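Local coordinates for quinoline 2-oxidoreductase large subunit (Pseudomonas putida, PDB 1T3Q), which probably hydroxylates quinoline at carbon 2, as the molybdenum- and pterin cytosine dinucleotide-binding subunit of a xanthine dehydrogenase-family enzyme, at residues G41-A46 / R273-P278; A206-E211 / L267-S272; G641-V646 / D659-E664; Q678-I683 / P720-R725. All blocks are in the same frame, centred on the assembly; numbering follows the deposited sequence.

How the contacts relate
Along the chain, contact 2 is nested inside the loop closed by contact 1, and contacts 3 and 4 follow in series. Contacts 1 and 2 have centres about 7 Å apart. They share helix 263-275 and one seven-stranded mixed sheet. Contacts 3 and 4, centres about 8 Å apart, lie on a second sheet, where strands 655-665 and 722-726 are neighbours and helix 672-692 packs on them. About 46 Å separates the centres of contacts 2 and 3, on opposite sides of the chain's centre. Of the four, contact 4 reaches the pterin cofactor directly; contact 1 joins the hammerhead region to the first cofactor-binding region, within which contact 2 lies.

Contact 1. Residues G41-A46 / R273-P278; sequences GMLHVA and RALGRP
Arg-277 reaches the carbonyl of Gly-41 beyond the C-terminal end of helix 263-275, where the chain turns into a strand that pairs in parallel with strand 43-49 of a mixed sheet. Its CB lies 3.9 Å from Gly-41 O, and CD rests 4.1 Å from Leu-43 CD1. A bend in the chain (chi3 64°) places NE 2.9 Å from Gly-41 O, on a lone pair. NH2 joins it from above the carbonyl plane, 2.9 Å from Gly-41 O, a side-on grip on one oxygen. Leu-43 CD2 sits over one face of the guanidinium, near CZ and 4.0 Å from Arg-277 NH1. An alanine here would probably leave the Gly-41 carbonyl without both donors and Leu-43 CD2 without its support. Glycine suits position 41 because its phi is positive, and Arg-277 NE lies close to where a side chain would begin. Leu-43 CD1 meets Leu-275 CD1 at 3.8 Å, while Leu-43 N donates a nearly straight bond to Pro-278 O, 2.8 Å at 165°.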
loop_
_atom_site.group_PDB
_atom_site.type_symbol
_atom_site.label_atom_id
_atom_site.label_comp_id
_atom_site.label_asym_id
_atom_site.label_seq_id
_atom_site.Cartn_x
_atom_site.Cartn_y
_atom_site.Cartn_z
ATOM N N GLY B 41 3.706 8.154 -10.294
ATOM C CA GLY B 41 4.747 9.144 -10.537
ATOM C C GLY B 41 6.165 8.651 -10.321
ATOM O O GLY B 41 7.116 9.431 -10.333
ATOM N N MET B 42 6.302 7.347 -10.133
ATOM C CA MET B 42 7.590 6.709 -9.895
ATOM C C MET B 42 8.653 7.020 -10.952
ATOM O O MET B 42 8.411 6.875 -12.154
ATOM C CB MET B 42 7.369 5.197 -9.809
ATOM C CG MET B 42 8.524 4.383 -9.294
ATOM S SD MET B 42 7.942 2.704 -8.991
ATOM C CE MET B 42 7.475 2.194 -10.630
ATOM N N LEU B 43 9.831 7.439 -10.489
ATOM C CA LEU B 43 10.961 7.749 -11.367
ATOM C C LEU B 43 12.023 6.656 -11.246
ATOM O O LEU B 43 11.985 5.838 -10.316
ATOM C CB LEU B 43 11.558 9.119 -11.014
ATOM C CG LEU B 43 10.656 10.319 -11.308
ATOM C CD1 LEU B 43 11.260 11.580 -10.710
ATOM C CD2 LEU B 43 10.475 10.463 -12.819
ATOM N N HIS B 44 12.978 6.655 -12.172
ATOM C CA HIS B 44 14.012 5.631 -12.210
ATOM C C HIS B 44 15.440 6.146 -12.147
ATOM O O HIS B 44 15.780 7.150 -12.778
ATOM C CB HIS B 44 13.836 4.807 -13.481
ATOM C CG HIS B 44 12.458 4.246 -13.635
ATOM N ND1 HIS B 44 12.160 2.926 -13.378
ATOM C CD2 HIS B 44 11.286 4.841 -13.964
ATOM C CE1 HIS B 44 10.864 2.731 -13.542
ATOM N NE2 HIS B 44 10.311 3.877 -13.896
ATOM N N VAL B 45 16.282 5.445 -11.398
ATOM C CA VAL B 45 17.673 5.857 -11.281
ATOM C C VAL B 45 18.603 4.910 -12.033
ATOM O O VAL B 45 18.360 3.701 -12.101
ATOM C CB VAL B 45 18.115 5.937 -9.792
ATOM C CG1 VAL B 45 18.119 4.558 -9.164
ATOM C CG2 VAL B 45 19.501 6.575 -9.686
ATOM N N ALA B 46 19.647 5.481 -12.630
ATOM C CA ALA B 46 20.669 4.721 -13.346
ATOM C C ALA B 46 21.986 5.273 -12.827
ATOM O O ALA B 46 22.039 6.421 -12.380
ATOM C CB ALA B 46 20.568 4.939 -14.840
ATOM N N ARG B 273 13.380 12.445 -1.636
ATOM C CA ARG B 273 13.119 13.640 -0.838
ATOM C C ARG B 273 13.386 14.874 -1.698
ATOM O O ARG B 273 12.625 15.830 -1.673
ATOM C CB ARG B 273 14.009 13.675 0.406
ATOM C CG ARG B 273 13.731 14.873 1.318
ATOM C CD ARG B 273 14.554 14.827 2.601
ATOM N NE ARG B 273 15.985 14.854 2.321
ATOM C CZ ARG B 273 16.933 14.878 3.251
ATOM N NH1 ARG B 273 18.212 14.903 2.896
ATOM N NH2 ARG B 273 16.603 14.885 4.537
ATOM N N ALA B 274 14.467 14.839 -2.466
ATOM C CA ALA B 274 14.833 15.965 -3.319
ATOM C C ALA B 274 13.838 16.235 -4.450
ATOM O O ALA B 274 13.551 17.385 -4.766
ATOM C CB ALA B 274 16.230 15.741 -3.904
ATOM N N LEU B 275 13.299 15.177 -5.047
ATOM C CA LEU B 275 12.373 15.332 -6.166
ATOM C C LEU B 275 10.889 15.369 -5.819
ATOM O O LEU B 275 10.073 15.794 -6.638
ATOM C CB LEU B 275 12.618 14.218 -7.193
ATOM C CG LEU B 275 14.009 14.156 -7.827
ATOM C CD1 LEU B 275 14.168 12.856 -8.608
ATOM C CD2 LEU B 275 14.213 15.360 -8.739
ATOM N N GLY B 276 10.532 14.920 -4.622
ATOM C CA GLY B 276 9.131 14.920 -4.244
ATOM C C GLY B 276 8.340 13.860 -4.992
ATOM O O GLY B 276 7.129 13.981 -5.167
ATOM N N ARG B 277 9.031 12.825 -5.454
ATOM C CA ARG B 277 8.391 11.725 -6.172
ATOM C C ARG B 277 9.107 10.421 -5.838
ATOM O O ARG B 277 10.255 10.433 -5.396
ATOM C CB ARG B 277 8.444 11.971 -7.681
ATOM C CG ARG B 277 7.628 13.172 -8.122
ATOM C CD ARG B 277 7.786 13.448 -9.594
ATOM N NE ARG B 277 7.274 12.359 -10.420
ATOM C CZ ARG B 277 7.277 12.376 -11.748
ATOM N NH1 ARG B 277 7.766 13.429 -12.397
ATOM N NH2 ARG B 277 6.796 11.343 -12.428
ATOM N N PRO B 278 8.434 9.277 -6.034
ATOM C CA PRO B 278 9.081 7.999 -5.729
ATOM C C PRO B 278 10.277 7.773 -6.647
ATOM O O PRO B 278 10.263 8.173 -7.814
ATOM C CB PRO B 278 7.969 6.971 -5.976
ATOM C CG PRO B 278 6.723 7.745 -5.764
ATOM C CD PRO B 278 7.033 9.066 -6.433
#

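Contact 2. Residues A206-E211 / L267-S272; sequences AVAQYE and LVCLLS
Ala-208 presses its methyl group against the backbone of helix 263-275, with CB 3.3 Å from Val-268 O. A small side chain suits this place, since the axes of strand 206-211 and helix 267-272 approach to 7.1 Å and CB already touches the helix backbone. Around the same methyl, Val-268 CG2 stands 3.8 Å from Ala-208 CB, and Cys-269 SG lies at 4.1 Å from it.

Ser-272, one turn further on, brings the polar part of the contact. Its OG is anti to the backbone N (chi1 178°), which carries it toward the strand, and it accepts a hydrogen bond from Tyr-210 N at 2.9 Å with an N-H...O angle of 149°. The hydroxyl is also hydrogen-bonded to Arg-277 O, so one small group bridges two backbones just where the pairing of strand 205-211 with strand 279-282 runs out. An alanine here would probably leave both Tyr-210 N and Arg-277 O without this shared partner.

Helix 263-275 links the parallel strands 244-247 and 279-282 in a beta-alpha-beta crossover, lying over the two strands between them, its segment at 33° to strand 206-211. Val-268 accordingly also touches Trp-281 and Leu-219, Cys-269 packs on Leu-217 and Leu-219 of strand 216-221, and Leu-271 reaches Leu-73 of strand 71-76.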
loop_
_atom_site.group_PDB
_atom_site.type_symbol
_atom_site.label_atom_id
_atom_site.label_comp_id
_atom_site.label_asym_id
_atom_site.label_seq_id
_atom_site.Cartn_x
_atom_site.Cartn_y
_atom_site.Cartn_z
ATOM N N ALA B 206 15.504 -1.209 -4.479
ATOM C CA ALA B 206 14.835 -0.440 -3.449
ATOM C C ALA B 206 14.045 0.690 -4.096
ATOM O O ALA B 206 14.395 1.166 -5.175
ATOM C CB ALA B 206 15.859 0.120 -2.460
ATOM N N VAL B 207 12.967 1.100 -3.435
ATOM C CA VAL B 207 12.118 2.178 -3.920
ATOM C C VAL B 207 11.787 3.052 -2.721
ATOM O O VAL B 207 11.306 2.558 -1.701
ATOM C CB VAL B 207 10.789 1.642 -4.521
ATOM C CG1 VAL B 207 9.944 2.799 -5.035
ATOM C CG2 VAL B 207 11.083 0.667 -5.649
ATOM N N ALA B 208 12.060 4.347 -2.838
ATOM C CA ALA B 208 11.780 5.273 -1.751
ATOM C C ALA B 208 10.656 6.229 -2.121
ATOM O O ALA B 208 10.537 6.655 -3.267
ATOM C CB ALA B 208 13.042 6.065 -1.399
ATOM N N GLN B 209 9.828 6.556 -1.141
ATOM C CA GLN B 209 8.737 7.483 -1.351
ATOM C C GLN B 209 8.731 8.467 -0.194
ATOM O O GLN B 209 8.372 8.115 0.936
ATOM C CB GLN B 209 7.394 6.751 -1.411
ATOM C CG GLN B 209 6.210 7.676 -1.690
ATOM C CD GLN B 209 4.900 6.920 -1.808
ATOM O OE1 GLN B 209 4.192 7.034 -2.810
ATOM N NE2 GLN B 209 4.572 6.144 -0.784
ATOM N N TYR B 210 9.156 9.693 -0.475
ATOM C CA TYR B 210 9.180 10.732 0.541
ATOM C C TYR B 210 7.999 11.655 0.306
ATOM O O TYR B 210 7.768 12.102 -0.818
ATOM C CB TYR B 210 10.474 11.541 0.467
ATOM C CG TYR B 210 10.576 12.546 1.582
ATOM C CD1 TYR B 210 11.027 12.167 2.841
ATOM C CD2 TYR B 210 10.165 13.866 1.395
ATOM C CE1 TYR B 210 11.067 13.077 3.897
ATOM C CE2 TYR B 210 10.199 14.786 2.442
ATOM C CZ TYR B 210 10.652 14.381 3.692
ATOM O OH TYR B 210 10.678 15.278 4.737
ATOM N N GLU B 211 7.250 11.933 1.367
ATOM C CA GLU B 211 6.084 12.803 1.284
ATOM C C GLU B 211 6.331 14.059 2.119
ATOM O O GLU B 211 6.323 14.007 3.346
ATOM C CB GLU B 211 4.847 12.069 1.797
ATOM C CG GLU B 211 3.606 12.934 1.813
ATOM C CD GLU B 211 3.298 13.513 0.446
ATOM O OE1 GLU B 211 2.895 14.693 0.380
ATOM O OE2 GLU B 211 3.461 12.789 -0.561
ATOM N N LEU B 267 20.683 6.484 -1.195
ATOM C CA LEU B 267 20.500 7.356 -2.345
ATOM C C LEU B 267 19.056 7.515 -2.780
ATOM O O LEU B 267 18.613 8.636 -3.021
ATOM C CB LEU B 267 21.360 6.883 -3.517
ATOM C CG LEU B 267 22.866 7.124 -3.351
ATOM C CD1 LEU B 267 23.628 6.389 -4.435
ATOM C CD2 LEU B 267 23.163 8.634 -3.404
ATOM N N VAL B 268 18.298 6.423 -2.879
ATOM C CA VAL B 268 16.912 6.584 -3.304
ATOM C C VAL B 268 16.114 7.436 -2.324
ATOM O O VAL B 268 15.231 8.187 -2.732
ATOM C CB VAL B 268 16.197 5.226 -3.531
ATOM C CG1 VAL B 268 16.809 4.532 -4.741
ATOM C CG2 VAL B 268 16.312 4.347 -2.292
ATOM N N CYS B 269 16.432 7.338 -1.036
ATOM C CA CYS B 269 15.729 8.141 -0.039
ATOM C C CYS B 269 16.061 9.611 -0.251
ATOM O O CYS B 269 15.178 10.469 -0.223
ATOM C CB CYS B 269 16.135 7.726 1.377
ATOM S SG CYS B 269 15.611 6.053 1.822
ATOM N N LEU B 270 17.343 9.894 -0.462
ATOM C CA LEU B 270 17.789 11.262 -0.684
ATOM C C LEU B 270 17.184 11.814 -1.970
ATOM O O LEU B 270 16.737 12.954 -2.016
ATOM C CB LEU B 270 19.318 11.312 -0.765
ATOM C CG LEU B 270 20.077 10.992 0.527
ATOM C CD1 LEU B 270 21.569 10.986 0.257
ATOM C CD2 LEU B 270 19.735 12.022 1.596
ATOM N N LEU B 271 17.163 10.987 -3.008
ATOM C CA LEU B 271 16.622 11.392 -4.297
ATOM C C LEU B 271 15.121 11.642 -4.248
ATOM O O LEU B 271 14.631 12.628 -4.805
ATOM C CB LEU B 271 16.949 10.333 -5.353
ATOM C CG LEU B 271 18.428 10.244 -5.746
ATOM C CD1 LEU B 271 18.694 8.954 -6.512
ATOM C CD2 LEU B 271 18.803 11.469 -6.589
ATOM N N SER B 272 14.384 10.756 -3.585
ATOM C CA SER B 272 12.946 10.933 -3.493
ATOM C C SER B 272 12.617 12.186 -2.694
ATOM O O SER B 272 11.683 12.913 -3.026
ATOM C CB SER B 272 12.282 9.722 -2.838
ATOM O OG SER B 272 10.887 9.943 -2.726
#

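Contact 3. Residues G641-V646 / D659-E664; sequences GHAAIV and DFFAVE
Gly-641 and Val-663 form an antiparallel hydrogen-bonded pair, each donating its N-H to the other's carbonyl, both N-to-O distances being 2.8 Å. Next, His-642 faces Ala-662 in a non-hydrogen-bonded pair, its CD2 3.7 Å from Ala-662 CB. The imidazole is fixed further by a hydrogen bond between ND1 and Ser-748 OG and by Phe-463, whose ring meets it at a shallow angle.

Ala-643 again exchanges two backbone bonds, here with Phe-661, and turns its methyl to the other face, 4.0 Å from Phe-661 CD2. Ala-644 returns to the face of His-642. Its CB lies over the Phe-660 ring, 3.9 Å from the centroid and 20° off the normal, a CH-pi contact that a small residue allows. The Phe-660 chi1 of -131°, away from the staggered positions, swings CG round to bring the ring beneath the methyl.

Ile-645 N donates to Asp-659 O at 3.1 Å, and Ile-645 O receives a weak bond from Asp-659 N. Their side chains lie side by side, with Ile-645 CB 3.7 Å from Asp-659 OD2; the carboxylate's charge is answered by Arg-445. Ile-645 CD1 also touches the edge of the Phe-661 ring at CE2.

This alternation marks antiparallel pairing; strands 636-649 and 655-665, consecutive in the chain, form a beta hairpin at the centre of a four-stranded mixed sheet in the second cofactor-binding region.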
loop_
_atom_site.group_PDB
_atom_site.type_symbol
_atom_site.label_atom_id
_atom_site.label_comp_id
_atom_site.label_asym_id
_atom_site.label_seq_id
_atom_site.Cartn_x
_atom_site.Cartn_y
_atom_site.Cartn_z
ATOM N N GLY B 641 27.925 -33.106 9.470
ATOM C CA GLY B 641 29.031 -33.543 8.651
ATOM C C GLY B 641 28.585 -33.726 7.219
ATOM O O GLY B 641 27.394 -33.874 6.945
ATOM N N HIS B 642 29.546 -33.696 6.304
ATOM C CA HIS B 642 29.268 -33.878 4.891
ATOM C C HIS B 642 30.363 -34.731 4.293
ATOM O O HIS B 642 31.511 -34.686 4.731
ATOM C CB HIS B 642 29.246 -32.539 4.146
ATOM C CG HIS B 642 28.221 -31.577 4.653
ATOM N ND1 HIS B 642 28.466 -30.707 5.692
ATOM C CD2 HIS B 642 26.935 -31.368 4.281
ATOM C CE1 HIS B 642 27.375 -30.004 5.942
ATOM N NE2 HIS B 642 26.431 -30.387 5.099
ATOM N N ALA B 643 29.995 -35.514 3.288
ATOM C CA ALA B 643 30.944 -36.358 2.574
ATOM C C ALA B 643 30.571 -36.239 1.108
ATOM O O ALA B 643 29.394 -36.315 0.747
ATOM C CB ALA B 643 30.842 -37.807 3.033
ATOM N N ALA B 644 31.574 -36.027 0.267
ATOM C CA ALA B 644 31.344 -35.887 -1.156
ATOM C C ALA B 644 32.231 -36.846 -1.921
ATOM O O ALA B 644 33.355 -37.138 -1.510
ATOM C CB ALA B 644 31.630 -34.452 -1.597
ATOM N N ILE B 645 31.705 -37.353 -3.027
ATOM C CA ILE B 645 32.462 -38.240 -3.888
ATOM C C ILE B 645 32.538 -37.524 -5.228
ATOM O O ILE B 645 31.516 -37.118 -5.780
ATOM C CB ILE B 645 31.771 -39.605 -4.070
ATOM C CG1 ILE B 645 31.807 -40.380 -2.747
ATOM C CG2 ILE B 645 32.474 -40.396 -5.166
ATOM C CD1 ILE B 645 31.142 -41.748 -2.804
ATOM N N VAL B 646 33.756 -37.342 -5.728
ATOM C CA VAL B 646 33.960 -36.667 -6.998
ATOM C C VAL B 646 34.690 -37.586 -7.958
ATOM O O VAL B 646 35.463 -38.453 -7.546
ATOM C CB VAL B 646 34.801 -35.369 -6.847
ATOM C CG1 VAL B 646 34.127 -34.416 -5.873
ATOM C CG2 VAL B 646 36.209 -35.706 -6.396
ATOM N N ASP B 659 28.248 -38.014 -5.753
ATOM C CA ASP B 659 27.498 -38.322 -4.545
ATOM C C ASP B 659 27.710 -37.267 -3.467
ATOM O O ASP B 659 28.755 -36.627 -3.404
ATOM C CB ASP B 659 27.945 -39.669 -3.972
ATOM C CG ASP B 659 27.790 -40.807 -4.955
ATOM O OD1 ASP B 659 26.718 -41.447 -4.964
ATOM O OD2 ASP B 659 28.742 -41.060 -5.718
ATOM N N PHE B 660 26.705 -37.100 -2.621
ATOM C CA PHE B 660 26.802 -36.163 -1.515
ATOM C C PHE B 660 25.982 -36.713 -0.363
ATOM O O PHE B 660 24.821 -37.101 -0.529
ATOM C CB PHE B 660 26.313 -34.771 -1.922
ATOM C CG PHE B 660 27.267 -33.673 -1.539
ATOM C CD1 PHE B 660 27.472 -33.345 -0.203
ATOM C CD2 PHE B 660 28.001 -33.004 -2.513
ATOM C CE1 PHE B 660 28.403 -32.368 0.159
ATOM C CE2 PHE B 660 28.932 -32.025 -2.162
ATOM C CZ PHE B 660 29.134 -31.708 -0.824
ATOM N N PHE B 661 26.618 -36.772 0.798
ATOM C CA PHE B 661 25.995 -37.287 2.004
ATOM C C PHE B 661 26.039 -36.191 3.058
ATOM O O PHE B 661 27.056 -35.516 3.212
ATOM C CB PHE B 661 26.771 -38.504 2.498
ATOM C CG PHE B 661 26.975 -39.564 1.447
ATOM C CD1 PHE B 661 25.996 -40.522 1.199
ATOM C CD2 PHE B 661 28.150 -39.604 0.705
ATOM C CE1 PHE B 661 26.190 -41.506 0.226
ATOM C CE2 PHE B 661 28.351 -40.582 -0.269
ATOM C CZ PHE B 661 27.371 -41.532 -0.507
ATOM N N ALA B 662 24.937 -36.014 3.778
ATOM C CA ALA B 662 24.876 -34.992 4.811
ATOM C C ALA B 662 24.253 -35.499 6.103
ATOM O O ALA B 662 23.254 -36.218 6.087
ATOM C CB ALA B 662 24.086 -33.783 4.305
ATOM N N VAL B 663 24.864 -35.125 7.221
ATOM C CA VAL B 663 24.351 -35.467 8.540
ATOM C C VAL B 663 24.191 -34.120 9.235
ATOM O O VAL B 663 25.161 -33.377 9.382
ATOM C CB VAL B 663 25.334 -36.333 9.347
ATOM C CG1 VAL B 663 24.835 -36.467 10.781
ATOM C CG2 VAL B 663 25.473 -37.702 8.707
ATOM N N GLU B 664 22.974 -33.795 9.649
ATOM C CA GLU B 664 22.737 -32.510 10.297
ATOM C C GLU B 664 22.073 -32.620 11.655
ATOM O O GLU B 664 21.160 -33.419 11.851
ATOM C CB GLU B 664 21.874 -31.612 9.393
ATOM C CG GLU B 664 21.360 -30.336 10.065
ATOM C CD GLU B 664 22.465 -29.322 10.338
ATOM O OE1 GLU B 664 22.276 -28.449 11.215
ATOM O OE2 GLU B 664 23.519 -29.390 9.669
#

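Contact 4. Residues Q678-I683 / P720-R725; sequences QIRGGI and PDIRIR. With MCN (pterin cytosine dinucleotide), chain N.
Ile-722 of strand 722-726 is met by Ile-683 and Arg-680 of helix 672-692, and Ile-724 by Ile-679 and Arg-680. Ile-683 and Ile-722 meet tip to tip, Ile-683 CD1 lying 3.6 Å from Ile-722 CG2. Ile-679 and Ile-724 do likewise, with Ile-679 CG2 3.8 Å from Ile-724 CD1; branched aliphatic residues suit such a buried, close-packed place. Arg-680 slides past Ile-722, its chain extended from CG to NE, and NH1 donates to Ile-722 O at 3.0 Å with an N-H...O angle of 147°. Ile-724 CD1 rests over one face of the guanidinium, 3.7 Å from Arg-680 NH2.

Further partners hold that group in place. NE forms a salt bridge with Glu-148 of the small subunit, whose carboxylate also accepts from Ile-722 N, while NH2 pairs with Glu-676. The arginine thus ties helix, strand and neighbouring subunit together.

Gln-678 turns to the pterin cytosine dinucleotide. Its chain bends at chi2 (-68°), and NE2 donates to N1' of the cofactor at 3.2 Å, so the helix also carries a residue of the cofactor pocket.

Helix 672-692 connects the parallel neighbours 655-665 and 722-726 as a beta-alpha-beta crossover, its segment axis 9.9 Å from that of strand 722-725. Ile-679 and Ile-683 also touch Ala-662 and Phe-660 of strand 655-665, and the backbones of Arg-723 and Arg-725 pair with that strand's backbone.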
loop_
_atom_site.group_PDB
_atom_site.type_symbol
_atom_site.label_atom_id
_atom_site.label_comp_id
_atom_site.label_asym_id
_atom_site.label_seq_id
_atom_site.Cartn_x
_atom_site.Cartn_y
_atom_site.Cartn_z
ATOM N N GLN B 678 17.100 -26.402 2.828
ATOM C CA GLN B 678 18.221 -25.528 3.183
ATOM C C GLN B 678 19.551 -26.247 3.002
ATOM O O GLN B 678 20.540 -25.652 2.568
ATOM C CB GLN B 678 18.080 -25.063 4.634
ATOM C CG GLN B 678 16.932 -24.095 4.860
ATOM C CD GLN B 678 17.176 -22.762 4.182
ATOM O OE1 GLN B 678 18.095 -22.032 4.547
ATOM N NE2 GLN B 678 16.359 -22.443 3.183
ATOM N N ILE B 679 19.574 -27.532 3.348
ATOM C CA ILE B 679 20.781 -28.331 3.212
ATOM C C ILE B 679 21.144 -28.531 1.739
ATOM O O ILE B 679 22.302 -28.369 1.350
ATOM C CB ILE B 679 20.614 -29.719 3.886
ATOM C CG1 ILE B 679 20.584 -29.563 5.408
ATOM C CG2 ILE B 679 21.749 -30.640 3.472
ATOM C CD1 ILE B 679 20.188 -30.836 6.147
ATOM N N ARG B 680 20.163 -28.894 0.916
ATOM C CA ARG B 680 20.437 -29.103 -0.502
ATOM C C ARG B 680 20.839 -27.799 -1.186
ATOM O O ARG B 680 21.748 -27.782 -2.013
ATOM C CB ARG B 680 19.219 -29.731 -1.201
ATOM C CG ARG B 680 18.929 -31.147 -0.711
ATOM C CD ARG B 680 18.023 -31.920 -1.671
ATOM N NE ARG B 680 17.975 -33.341 -1.317
ATOM C CZ ARG B 680 17.210 -33.855 -0.359
ATOM N NH1 ARG B 680 17.253 -35.160 -0.116
ATOM N NH2 ARG B 680 16.389 -33.079 0.342
ATOM N N GLY B 681 20.177 -26.706 -0.829
ATOM C CA GLY B 681 20.514 -25.422 -1.427
ATOM C C GLY B 681 21.938 -25.020 -1.089
ATOM O O GLY B 681 22.681 -24.540 -1.952
ATOM N N GLY B 682 22.321 -25.216 0.172
ATOM C CA GLY B 682 23.669 -24.876 0.605
ATOM C C GLY B 682 24.704 -25.750 -0.080
ATOM O O GLY B 682 25.780 -25.281 -0.449
ATOM N N ILE B 683 24.385 -27.029 -0.255
ATOM C CA ILE B 683 25.307 -27.948 -0.912
ATOM C C ILE B 683 25.562 -27.542 -2.364
ATOM O O ILE B 683 26.690 -27.642 -2.852
ATOM C CB ILE B 683 24.781 -29.412 -0.861
ATOM C CG1 ILE B 683 24.939 -29.959 0.566
ATOM C CG2 ILE B 683 25.560 -30.291 -1.860
ATOM C CD1 ILE B 683 24.283 -31.318 0.805
ATOM N N PRO B 720 24.293 -33.445 -7.736
ATOM C CA PRO B 720 23.753 -34.808 -7.735
ATOM C C PRO B 720 22.589 -34.906 -6.768
ATOM O O PRO B 720 22.245 -33.930 -6.096
ATOM C CB PRO B 720 24.937 -35.631 -7.253
ATOM C CG PRO B 720 25.516 -34.716 -6.185
ATOM C CD PRO B 720 25.491 -33.354 -6.875
ATOM N N ASP B 721 21.960 -36.074 -6.704
ATOM C CA ASP B 721 20.895 -36.255 -5.732
ATOM C C ASP B 721 21.681 -36.327 -4.426
ATOM O O ASP B 721 22.816 -36.802 -4.407
ATOM C CB ASP B 721 20.119 -37.545 -5.992
ATOM C CG ASP B 721 19.257 -37.452 -7.239
ATOM O OD1 ASP B 721 18.508 -36.461 -7.368
ATOM O OD2 ASP B 721 19.323 -38.361 -8.091
ATOM N N ILE B 722 21.081 -35.843 -3.348
ATOM C CA ILE B 722 21.739 -35.785 -2.050
ATOM C C ILE B 722 21.052 -36.630 -0.983
ATOM O O ILE B 722 19.825 -36.609 -0.864
ATOM C CB ILE B 722 21.781 -34.305 -1.583
ATOM C CG1 ILE B 722 22.593 -33.485 -2.587
ATOM C CG2 ILE B 722 22.352 -34.198 -0.173
ATOM C CD1 ILE B 722 22.254 -31.997 -2.588
ATOM N N ARG B 723 21.842 -37.373 -0.209
ATOM C CA ARG B 723 21.287 -38.194 0.864
ATOM C C ARG B 723 21.504 -37.482 2.196
ATOM O O ARG B 723 22.620 -37.071 2.523
ATOM C CB ARG B 723 21.934 -39.583 0.890
ATOM C CG ARG B 723 21.202 -40.581 1.794
ATOM C CD ARG B 723 21.376 -42.019 1.301
ATOM N NE ARG B 723 22.324 -42.807 2.090
ATOM C CZ ARG B 723 22.074 -43.297 3.302
ATOM N NH1 ARG B 723 22.996 -44.007 3.938
ATOM N NH2 ARG B 723 20.907 -43.076 3.883
ATOM N N ILE B 724 20.425 -37.332 2.956
ATOM C CA ILE B 724 20.482 -36.634 4.235
ATOM C C ILE B 724 19.974 -37.451 5.409
ATOM O O ILE B 724 18.957 -38.125 5.306
ATOM C CB ILE B 724 19.619 -35.359 4.199
ATOM C CG1 ILE B 724 20.065 -34.453 3.052
ATOM C CG2 ILE B 724 19.691 -34.641 5.544
ATOM C CD1 ILE B 724 19.140 -33.262 2.838
ATOM N N ARG B 725 20.679 -37.365 6.529
ATOM C CA ARG B 725 20.257 -38.035 7.747
ATOM C C ARG B 725 20.280 -36.979 8.854
ATOM O O ARG B 725 21.070 -36.026 8.801
ATOM C CB ARG B 725 21.172 -39.226 8.059
ATOM C CG ARG B 725 20.914 -40.422 7.138
ATOM C CD ARG B 725 19.475 -40.901 7.294
ATOM N NE ARG B 725 19.062 -41.903 6.310
HETATM N N1 MCN N . 14.648 -24.332 10.318
HETATM C C2 MCN N . 13.785 -25.313 10.906
HETATM N N3 MCN N . 14.295 -25.859 12.074
HETATM C C4 MCN N . 15.510 -25.549 12.676
HETATM C C5 MCN N . 16.358 -24.545 12.021
HETATM C C6 MCN N . 15.929 -23.945 10.861
HETATM O O2 MCN N . 12.738 -25.621 10.381
HETATM N N4 MCN N . 15.890 -26.128 13.795
HETATM C "C1'" MCN N . 14.087 -23.659 9.010
HETATM C C2D MCN N . 13.410 -22.246 9.318
HETATM O "O2'" MCN N . 12.273 -22.026 8.410
HETATM C "C3'" MCN N . 14.555 -21.270 9.151
HETATM C C4D MCN N . 15.365 -21.822 8.002
HETATM O O4D MCN N . 15.111 -23.314 8.034
HETATM O "O3'" MCN N . 14.027 -19.931 8.849
HETATM C "C5'" MCN N . 16.862 -21.399 7.968
HETATM O "O5'" MCN N . 17.365 -21.694 9.248
HETATM P PA MCN N . 18.080 -20.656 10.198
HETATM O O1A MCN N . 17.132 -20.413 11.332
HETATM O O2A MCN N . 19.459 -21.250 10.427
HETATM O O3A MCN N . 18.471 -19.249 9.481
HETATM P PB MCN N . 17.570 -17.993 9.063
HETATM O O1B MCN N . 18.068 -16.822 9.846
HETATM O O2B MCN N . 16.107 -18.315 9.153
HETATM O O3B MCN N . 17.899 -17.804 7.505
HETATM C C10 MCN N . 19.055 -17.121 7.089
HETATM C "C9'" MCN N . 19.996 -18.173 6.602
HETATM C "C8'" MCN N . 21.222 -17.390 6.074
HETATM S "S8'" MCN N . 22.101 -16.433 7.301
HETATM C "C7'" MCN N . 21.678 -17.394 4.820
HETATM S "S7'" MCN N . 23.085 -16.468 4.226
HETATM C "C6'" MCN N . 20.878 -18.218 3.755
HETATM C C7 MCN N . 20.137 -19.356 4.404
HETATM O "O9'" MCN N . 19.322 -18.897 5.469
HETATM N "N5'" MCN N . 20.071 -17.190 2.975
HETATM C C4A MCN N . 19.030 -17.898 2.253
HETATM N "N8'" MCN N . 19.250 -20.042 3.404
HETATM C C4B MCN N . 18.647 -19.245 2.388
HETATM N "N1'" MCN N . 17.619 -19.897 1.661
HETATM C "C2'" MCN N . 16.974 -19.116 0.763
HETATM N "N2'" MCN N . 15.995 -19.694 0.034
HETATM N "N3'" MCN N . 17.259 -17.777 0.581
HETATM C "C4'" MCN N . 18.278 -17.042 1.294
HETATM O "O4'" MCN N . 18.465 -15.870 1.076
#